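Local atomic coordinates of RNA-binding protein with serine-rich domain 1 (Homo sapiens, PDB entry 4A8X), a protein that joins pre- and post-splicing mRNP complexes as an auxiliary, peripheral component of the exon junction complex deposited at splice junctions on mRNAs. Residues D19-I24 and A50-E55; E23-Y28 and G70-Q75. All coordinates share one frame; numbering follows the deposited sequence.

Interaction 1 of 2, residues D19-I24 and A50-E55; sequences DHIMEI and AYVEFE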
ATOM      1  N   ASP A  19       1.738   5.942  13.075  1.00 26.05           N
ATOM      2  CA  ASP A  19       2.718   5.107  13.803  1.00 30.36           C
ATOM      3  C   ASP A  19       3.815   4.545  12.891  1.00 27.98           C
ATOM      4  O   ASP A  19       4.969   4.375  13.305  1.00 23.37           O
ATOM      5  CB  ASP A  19       2.018   3.943  14.539  1.00 35.55           C
ATOM      6  CG  ASP A  19       1.388   4.375  15.903  1.00 46.84           C
ATOM      7  OD1 ASP A  19       1.738   5.471  16.439  1.00 46.94           O
ATOM      8  OD2 ASP A  19       0.549   3.606  16.455  1.00 47.60           O
ATOM      9  N   HIS A  20       3.459   4.239  11.647  1.00 22.80           N
ATOM     10  CA  HIS A  20       4.430   3.759  10.684  1.00 19.22           C
ATOM     11  C   HIS A  20       5.455   4.874  10.463  1.00 20.64           C
ATOM     12  O   HIS A  20       6.652   4.625  10.409  1.00 19.21           O
ATOM     13  CB  HIS A  20       3.783   3.457   9.319  1.00 18.47           C
ATOM     14  CG  HIS A  20       3.002   2.168   9.263  1.00 18.09           C
ATOM     15  ND1 HIS A  20       1.895   2.023   8.474  1.00 19.49           N
ATOM     16  CD2 HIS A  20       3.186   0.979   9.885  1.00 21.75           C
ATOM     17  CE1 HIS A  20       1.417   0.793   8.606  1.00 19.78           C
ATOM     18  NE2 HIS A  20       2.197   0.137   9.450  1.00 20.81           N
ATOM     19  N   ILE A  21       4.967   6.100  10.346  1.00 16.93           N
ATOM     20  CA  ILE A  21       5.834   7.243  10.065  1.00 19.77           C
ATOM     21  C   ILE A  21       6.751   7.486  11.259  1.00 17.55           C
ATOM     22  O   ILE A  21       7.934   7.780  11.089  1.00 19.48           O
ATOM     23  CB  ILE A  21       5.000   8.513   9.759  1.00 19.89           C
ATOM     24  CG1 ILE A  21       4.277   8.369   8.383  1.00 20.94           C
ATOM     25  CG2 ILE A  21       5.893   9.747   9.763  1.00 19.99           C
ATOM     26  CD1 ILE A  21       5.214   8.200   7.214  1.00 20.43           C
ATOM     27  N   MET A  22       6.207   7.365  12.468  1.00 23.20           N
ATOM     28  CA  MET A  22       6.998   7.536  13.696  1.00 22.30           C
ATOM     29  C   MET A  22       8.111   6.495  13.724  1.00 24.08           C
ATOM     30  O   MET A  22       9.287   6.824  13.956  1.00 22.27           O
ATOM     31  CB  MET A  22       6.084   7.377  14.932  1.00 23.31           C
ATOM     32  CG  MET A  22       6.838   7.429  16.315  1.00 30.87           C
ATOM     33  SD  MET A  22       7.648   9.037  16.662  1.00 34.90           S
ATOM     34  CE  MET A  22       8.481   8.651  18.219  1.00 56.02           C
ATOM     35  N   GLU A  23       7.742   5.235  13.497  1.00 22.81           N
ATOM     36  CA  GLU A  23       8.700   4.132  13.510  1.00 26.33           C
ATOM     37  C   GLU A  23       9.796   4.298  12.428  1.00 24.16           C
ATOM     38  O   GLU A  23      10.999   4.150  12.700  1.00 20.11           O
ATOM     39  CB  GLU A  23       7.965   2.799  13.344  1.00 24.19           C
ATOM     40  CG  GLU A  23       8.868   1.619  13.329  1.00 30.76           C
ATOM     41  CD  GLU A  23       8.135   0.297  13.182  1.00 29.12           C
ATOM     42  OE1 GLU A  23       6.903   0.252  13.319  1.00 32.33           O
ATOM     43  OE2 GLU A  23       8.822  -0.697  12.945  1.00 36.00           O
ATOM     44  N   ILE A  24       9.398   4.636  11.201  1.00 18.35           N
ATOM     45  CA  ILE A  24      10.344   4.690  10.115  1.00 16.31           C
ATOM     46  C   ILE A  24      11.328   5.877  10.289  1.00 17.49           C
ATOM     47  O   ILE A  24      12.534   5.724  10.144  1.00 17.79           O
ATOM     48  CB  ILE A  24       9.581   4.792   8.751  1.00 15.35           C
ATOM     49  CG1 ILE A  24       8.940   3.438   8.407  1.00 19.93           C
ATOM     50  CG2 ILE A  24      10.495   5.260   7.658  1.00 15.30           C
ATOM     51  CD1 ILE A  24       7.890   3.530   7.266  1.00 23.67           C
ATOM     52  N   ALA A  50       2.712  13.669   5.360  1.00 18.70           N
ATOM     53  CA  ALA A  50       2.963  13.972   6.763  1.00 22.82           C
ATOM     54  C   ALA A  50       4.063  15.027   6.908  1.00 24.77           C
ATOM     55  O   ALA A  50       4.952  15.127   6.060  1.00 24.29           O
ATOM     56  CB  ALA A  50       3.372  12.712   7.524  1.00 21.74           C
ATOM     57  N   TYR A  51       4.001  15.811   7.983  1.00 22.14           N
ATOM     58  CA  TYR A  51       5.159  16.619   8.362  1.00 23.58           C
ATOM     59  C   TYR A  51       5.816  15.973   9.573  1.00 27.09           C
ATOM     60  O   TYR A  51       5.132  15.507  10.506  1.00 30.54           O
ATOM     61  CB  TYR A  51       4.762  18.046   8.694  1.00 24.07           C
ATOM     62  CG  TYR A  51       4.171  18.819   7.558  1.00 28.33           C
ATOM     63  CD1 TYR A  51       4.973  19.618   6.752  1.00 30.21           C
ATOM     64  CD2 TYR A  51       2.812  18.776   7.298  1.00 31.88           C
ATOM     65  CE1 TYR A  51       4.426  20.365   5.707  1.00 34.94           C
ATOM     66  CE2 TYR A  51       2.248  19.537   6.257  1.00 38.47           C
ATOM     67  CZ  TYR A  51       3.081  20.321   5.469  1.00 38.12           C
ATOM     68  OH  TYR A  51       2.577  21.061   4.431  1.00 37.27           O
ATOM     69  N   VAL A  52       7.141  15.913   9.543  1.00 22.12           N
ATOM     70  CA  VAL A  52       7.913  15.396  10.666  1.00 22.93           C
ATOM     71  C   VAL A  52       8.964  16.441  11.099  1.00 25.32           C
ATOM     72  O   VAL A  52       9.758  16.917  10.280  1.00 21.52           O
ATOM     73  CB  VAL A  52       8.583  14.044  10.308  1.00 26.90           C
ATOM     74  CG1 VAL A  52       9.433  13.550  11.455  1.00 27.65           C
ATOM     75  CG2 VAL A  52       7.492  12.988   9.967  1.00 27.27           C
ATOM     76  N   GLU A  53       8.952  16.803  12.376  1.00 24.36           N
ATOM     77  CA  GLU A  53       9.924  17.767  12.895  1.00 28.01           C
ATOM     78  C   GLU A  53      10.877  17.059  13.829  1.00 26.68           C
ATOM     79  O   GLU A  53      10.442  16.412  14.784  1.00 25.54           O
ATOM     80  CB  GLU A  53       9.224  18.920  13.620  1.00 27.26           C
ATOM     81  CG  GLU A  53      10.210  19.847  14.283  1.00 48.86           C
ATOM     82  CD  GLU A  53       9.576  21.100  14.825  1.00 52.76           C
ATOM     83  OE1 GLU A  53       9.114  21.072  15.985  1.00 53.06           O
ATOM     84  OE2 GLU A  53       9.563  22.118  14.095  1.00 55.34           O
ATOM     85  N   PHE A  54      12.171  17.186  13.544  1.00 23.92           N
ATOM     86  CA  PHE A  54      13.208  16.553  14.340  1.00 24.35           C
ATOM     87  C   PHE A  54      13.752  17.548  15.360  1.00 27.10           C
ATOM     88  O   PHE A  54      13.455  18.745  15.303  1.00 30.19           O
ATOM     89  CB  PHE A  54      14.339  16.053  13.461  1.00 23.57           C
ATOM     90  CG  PHE A  54      13.956  14.907  12.573  1.00 24.31           C
ATOM     91  CD1 PHE A  54      14.003  13.589  13.058  1.00 25.23           C
ATOM     92  CD2 PHE A  54      13.544  15.133  11.261  1.00 22.46           C
ATOM     93  CE1 PHE A  54      13.651  12.522  12.244  1.00 22.28           C
ATOM     94  CE2 PHE A  54      13.151  14.066  10.433  1.00 23.77           C
ATOM     95  CZ  PHE A  54      13.214  12.742  10.931  1.00 19.22           C
ATOM     96  N   GLU A  55      14.546  17.035  16.287  1.00 26.49           N
ATOM     97  CA  GLU A  55      15.168  17.841  17.317  1.00 28.86           C
ATOM     98  C   GLU A  55      16.286  18.741  16.778  1.00 35.53           C
ATOM     99  O   GLU A  55      16.542  19.829  17.323  1.00 35.28           O
ATOM    100  CB  GLU A  55      15.710  16.898  18.403  1.00 39.65           C
ATOM    101  CG  GLU A  55      16.285  17.618  19.566  1.00 48.55           C
ATOM    102  CD  GLU A  55      16.904  16.690  20.610  1.00 51.80           C
ATOM    103  OE1 GLU A  55      17.193  15.495  20.300  1.00 49.33           O
ATOM    104  OE2 GLU A  55      17.091  17.182  21.746  1.00 57.74           O
TER
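Ala50 meets Ile21 where helix 18-26 packs on strand 46-54, a small example of the alpha/beta layering on which every RNA recognition motif is built. Its CB lies 4.5 Å from Ile21 CG2, a loose touch of two methyl groups. Tyr51, next along the strand, turns to the other side of the sheet and meets the ring of His8 edge-to-face. In the sequence AYVEF it holds an aromatic position of the RNP1 motif, which in canonical RRMs stands on the RNA-facing surface. Val52 points back to the helix and makes the closer approach, with CG2 3.6 Å from Ile21 CG2. The two side chains cross obliquely, branch to branch. Ile21 has chi1 at -70°, which lays CG1 beside the backbone N and puts the CG2 methyl opposite that N, the branch that meets both strand residues. With its CG2 so engaged, Val52 rests its CG1 over one face of the Phe54 ring, 3.8 Å above the plane and near the rim. Phe54 in turn packs on Ala60 and Ala63 of helix 57-67. The helix keeps its polar His20 and Glu23 for the backbone of another protein's chain. Toward the strand the chemistry is wholly apolar: methyl groups of Ile21, Ala50 and Val52, with no directional bond between the segments, rely on burial and van der Waals contact in a small patch that Leu12, Val16 and Met36 extend around Ile21.

Interaction 2 of 2, residues E23-Y28 and G70-Q75; sequences EIFSTY and GQIDGQ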
ATOM      1  N   GLU A  23       7.742   5.235  13.497  1.00 22.81           N
ATOM      2  CA  GLU A  23       8.700   4.132  13.510  1.00 26.33           C
ATOM      3  C   GLU A  23       9.796   4.298  12.428  1.00 24.16           C
ATOM      4  O   GLU A  23      10.999   4.150  12.700  1.00 20.11           O
ATOM      5  CB  GLU A  23       7.965   2.799  13.344  1.00 24.19           C
ATOM      6  CG  GLU A  23       8.868   1.619  13.329  1.00 30.76           C
ATOM      7  CD  GLU A  23       8.135   0.297  13.182  1.00 29.12           C
ATOM      8  OE1 GLU A  23       6.903   0.252  13.319  1.00 32.33           O
ATOM      9  OE2 GLU A  23       8.822  -0.697  12.945  1.00 36.00           O
ATOM     10  N   ILE A  24       9.398   4.636  11.201  1.00 18.35           N
ATOM     11  CA  ILE A  24      10.344   4.690  10.115  1.00 16.31           C
ATOM     12  C   ILE A  24      11.328   5.877  10.289  1.00 17.49           C
ATOM     13  O   ILE A  24      12.534   5.724  10.144  1.00 17.79           O
ATOM     14  CB  ILE A  24       9.581   4.792   8.751  1.00 15.35           C
ATOM     15  CG1 ILE A  24       8.940   3.438   8.407  1.00 19.93           C
ATOM     16  CG2 ILE A  24      10.495   5.260   7.658  1.00 15.30           C
ATOM     17  CD1 ILE A  24       7.890   3.530   7.266  1.00 23.67           C
ATOM     18  N   PHE A  25      10.810   7.056  10.569  1.00 17.01           N
ATOM     19  CA  PHE A  25      11.641   8.253  10.553  1.00 21.16           C
ATOM     20  C   PHE A  25      12.443   8.440  11.845  1.00 21.48           C
ATOM     21  O   PHE A  25      13.450   9.164  11.888  1.00 20.46           O
ATOM     22  CB  PHE A  25      10.775   9.449  10.175  1.00 18.30           C
ATOM     23  CG  PHE A  25      10.545   9.507   8.690  1.00 18.98           C
ATOM     24  CD1 PHE A  25      11.461  10.119   7.880  1.00 18.00           C
ATOM     25  CD2 PHE A  25       9.462   8.851   8.110  1.00 17.33           C
ATOM     26  CE1 PHE A  25      11.297  10.116   6.478  1.00 18.31           C
ATOM     27  CE2 PHE A  25       9.299   8.838   6.721  1.00 19.19           C
ATOM     28  CZ  PHE A  25      10.236   9.484   5.913  1.00 19.00           C
ATOM     29  N   SER A  26      12.026   7.736  12.879  1.00 19.91           N
ATOM     30  CA  SER A  26      12.792   7.710  14.127  1.00 24.96           C
ATOM     31  C   SER A  26      14.145   7.050  13.881  1.00 26.10           C
ATOM     32  O   SER A  26      15.107   7.279  14.632  1.00 26.69           O
ATOM     33  CB  SER A  26      12.026   6.972  15.219  1.00 23.84           C
ATOM     34  OG  SER A  26      11.015   7.819  15.750  1.00 24.84           O
ATOM     35  N   THR A  27      14.229   6.243  12.827  1.00 23.76           N
ATOM     36  CA  THR A  27      15.519   5.731  12.347  1.00 29.29           C
ATOM     37  C   THR A  27      16.558   6.864  12.217  1.00 27.38           C
ATOM     38  O   THR A  27      17.754   6.612  12.346  1.00 25.99           O
ATOM     39  CB  THR A  27      15.394   5.014  10.939  1.00 28.60           C
ATOM     40  OG1 THR A  27      14.424   3.968  11.010  1.00 31.51           O
ATOM     41  CG2 THR A  27      16.737   4.374  10.503  1.00 33.51           C
ATOM     42  N   TYR A  28      16.105   8.087  11.922  1.00 22.31           N
ATOM     43  CA  TYR A  28      17.022   9.152  11.509  1.00 25.03           C
ATOM     44  C   TYR A  28      17.236  10.215  12.599  1.00 30.09           C
ATOM     45  O   TYR A  28      18.058  11.113  12.426  1.00 28.03           O
ATOM     46  CB  TYR A  28      16.601   9.779  10.144  1.00 23.58           C
ATOM     47  CG  TYR A  28      16.510   8.707   9.102  1.00 24.36           C
ATOM     48  CD1 TYR A  28      17.646   8.120   8.598  1.00 24.89           C
ATOM     49  CD2 TYR A  28      15.270   8.220   8.657  1.00 25.31           C
ATOM     50  CE1 TYR A  28      17.597   7.092   7.674  1.00 28.04           C
ATOM     51  CE2 TYR A  28      15.211   7.164   7.740  1.00 23.94           C
ATOM     52  CZ  TYR A  28      16.373   6.624   7.239  1.00 27.07           C
ATOM     53  OH  TYR A  28      16.348   5.590   6.332  1.00 27.22           O
ATOM     54  N   GLY A  70      13.145   7.418  -1.349  1.00 19.12           N
ATOM     55  CA  GLY A  70      13.086   6.126  -0.686  1.00 18.44           C
ATOM     56  C   GLY A  70      11.688   5.539  -0.946  1.00 18.60           C
ATOM     57  O   GLY A  70      10.892   6.107  -1.730  1.00 17.53           O
ATOM     58  N   GLN A  71      11.415   4.403  -0.341  1.00 18.75           N
ATOM     59  CA  GLN A  71      10.148   3.693  -0.553  1.00 19.29           C
ATOM     60  C   GLN A  71       9.442   3.384   0.744  1.00 17.61           C
ATOM     61  O   GLN A  71      10.079   2.984   1.707  1.00 14.60           O
ATOM     62  CB  GLN A  71      10.394   2.365  -1.282  1.00 18.13           C
ATOM     63  CG  GLN A  71      10.959   2.524  -2.680  1.00 20.26           C
ATOM     64  CD  GLN A  71      11.400   1.194  -3.247  1.00 27.37           C
ATOM     65  OE1 GLN A  71      10.570   0.369  -3.613  1.00 33.00           O
ATOM     66  NE2 GLN A  71      12.715   0.959  -3.290  1.00 27.71           N
ATOM     67  N   ILE A  72       8.115   3.542   0.752  1.00 13.71           N
ATOM     68  CA  ILE A  72       7.273   3.140   1.875  1.00 12.74           C
ATOM     69  C   ILE A  72       6.007   2.449   1.329  1.00 13.44           C
ATOM     70  O   ILE A  72       5.321   2.998   0.451  1.00 14.70           O
ATOM     71  CB  ILE A  72       6.884   4.325   2.787  1.00 14.68           C
ATOM     72  CG1 ILE A  72       8.117   5.096   3.336  1.00 14.57           C
ATOM     73  CG2 ILE A  72       5.970   3.801   3.954  1.00 17.33           C
ATOM     74  CD1 ILE A  72       7.786   6.265   4.332  1.00 15.41           C
ATOM     75  N   ASP A  73       5.742   1.257   1.837  1.00 12.66           N
ATOM     76  CA  ASP A  73       4.665   0.380   1.367  1.00 20.44           C
ATOM     77  C   ASP A  73       4.599   0.255  -0.146  1.00 19.95           C
ATOM     78  O   ASP A  73       3.517   0.425  -0.742  1.00 19.50           O
ATOM     79  CB  ASP A  73       3.300   0.861   1.895  1.00 14.05           C
ATOM     80  CG  ASP A  73       2.199  -0.135   1.637  1.00 18.73           C
ATOM     81  OD1 ASP A  73       2.469  -1.361   1.633  1.00 17.08           O
ATOM     82  OD2 ASP A  73       1.044   0.325   1.427  1.00 16.10           O
ATOM     83  N   GLY A  74       5.752   0.007  -0.773  1.00 20.94           N
ATOM     84  CA  GLY A  74       5.823  -0.335  -2.177  1.00 17.74           C
ATOM     85  C   GLY A  74       5.737   0.843  -3.111  1.00 21.05           C
ATOM     86  O   GLY A  74       5.592   0.674  -4.313  1.00 22.11           O
ATOM     87  N   GLN A  75       5.814   2.042  -2.557  1.00 17.21           N
ATOM     88  CA  GLN A  75       5.688   3.257  -3.333  1.00 17.79           C
ATOM     89  C   GLN A  75       6.844   4.220  -3.024  1.00 15.82           C
ATOM     90  O   GLN A  75       7.227   4.420  -1.867  1.00 18.62           O
ATOM     91  CB  GLN A  75       4.333   3.935  -3.027  1.00 19.04           C
ATOM     92  CG  GLN A  75       4.028   5.131  -3.909  1.00 21.10           C
ATOM     93  CD  GLN A  75       2.544   5.383  -3.989  1.00 25.28           C
ATOM     94  OE1 GLN A  75       1.820   4.684  -4.718  1.00 25.30           O
ATOM     95  NE2 GLN A  75       2.063   6.346  -3.188  1.00 26.47           N
TER
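Ile24 and Ile72 meet end to end, and around this pair the C-terminal part of helix 18-26 packs against a small hairpin. The apolar contacts come first. Ile24 carries an extended side chain (chi2 166°) whose CD1 lies 3.8 Å from Ile72 CG2. The same Ile24 CD1 is 4.0 Å from Ile72 CD1, so one methyl sits against both branches of its partner. Ile72 is extended as well (chi2 -177°), and this carries its CD1 on to the Phe25 ring, where it lies 3.8 Å from Phe25 CE2 in an oblique approach. Ile72 CD1 thus touches two successive helix residues, while its CG2 meets Ile24 alone of them.

Hydrogen bonds work within each segment and shape the pieces that meet. Near the C-terminal end of the helix, the Ile24 carbonyl is gripped twice by one residue: Thr27 OG1 donates to Ile24 O at 2.7 Å, and Thr27 N reaches Ile24 O at 3.2 Å. Both donors come from the same face of the carbonyl plane, the hydroxyl tilted 31° out of it. In the hairpin, Ile72 to Gln75 form a type I' turn with Asp73 and Gly74 at its corners. It is closed by Ile72 N to Gln75 O at 2.9 Å and Gln75 N to Ile72 O at 3.2 Å, a beta hairpin with a two-residue loop that fixes the backbone from which the Ile72 side chain projects.

Met67 of helix 57-67 packs on both Phe25 and Ile72, and Ile77 of strand 75-82 touches the same two residues, so helix 18-26, helix 57-67 and the sheet converge here. Strand 71-72 is the outermost within the chain, yet Gln71 and Ile72 pair antiparallel with a strand of another protein, carrying the sheet across the interface.

Overall arrangement
Interactions 1 and 2 are successive turns of one helix resting on one sheet, their centres about 9 Å apart. Glu23 and Ile24 belong to both ranges, but the helix meets an inner strand in interaction 1 and an outermost one in interaction 2. They also touch directly: Phe54 CE1 of interaction 1 packs 3.4 Å from Phe25 O of interaction 2. Together they show the general principle of the RRM: one hydrophobic core joins helices and sheet, while here the outer surfaces of helix and hairpin meet other protein chains. That fits the domain's requirement in forming the ASAP complex.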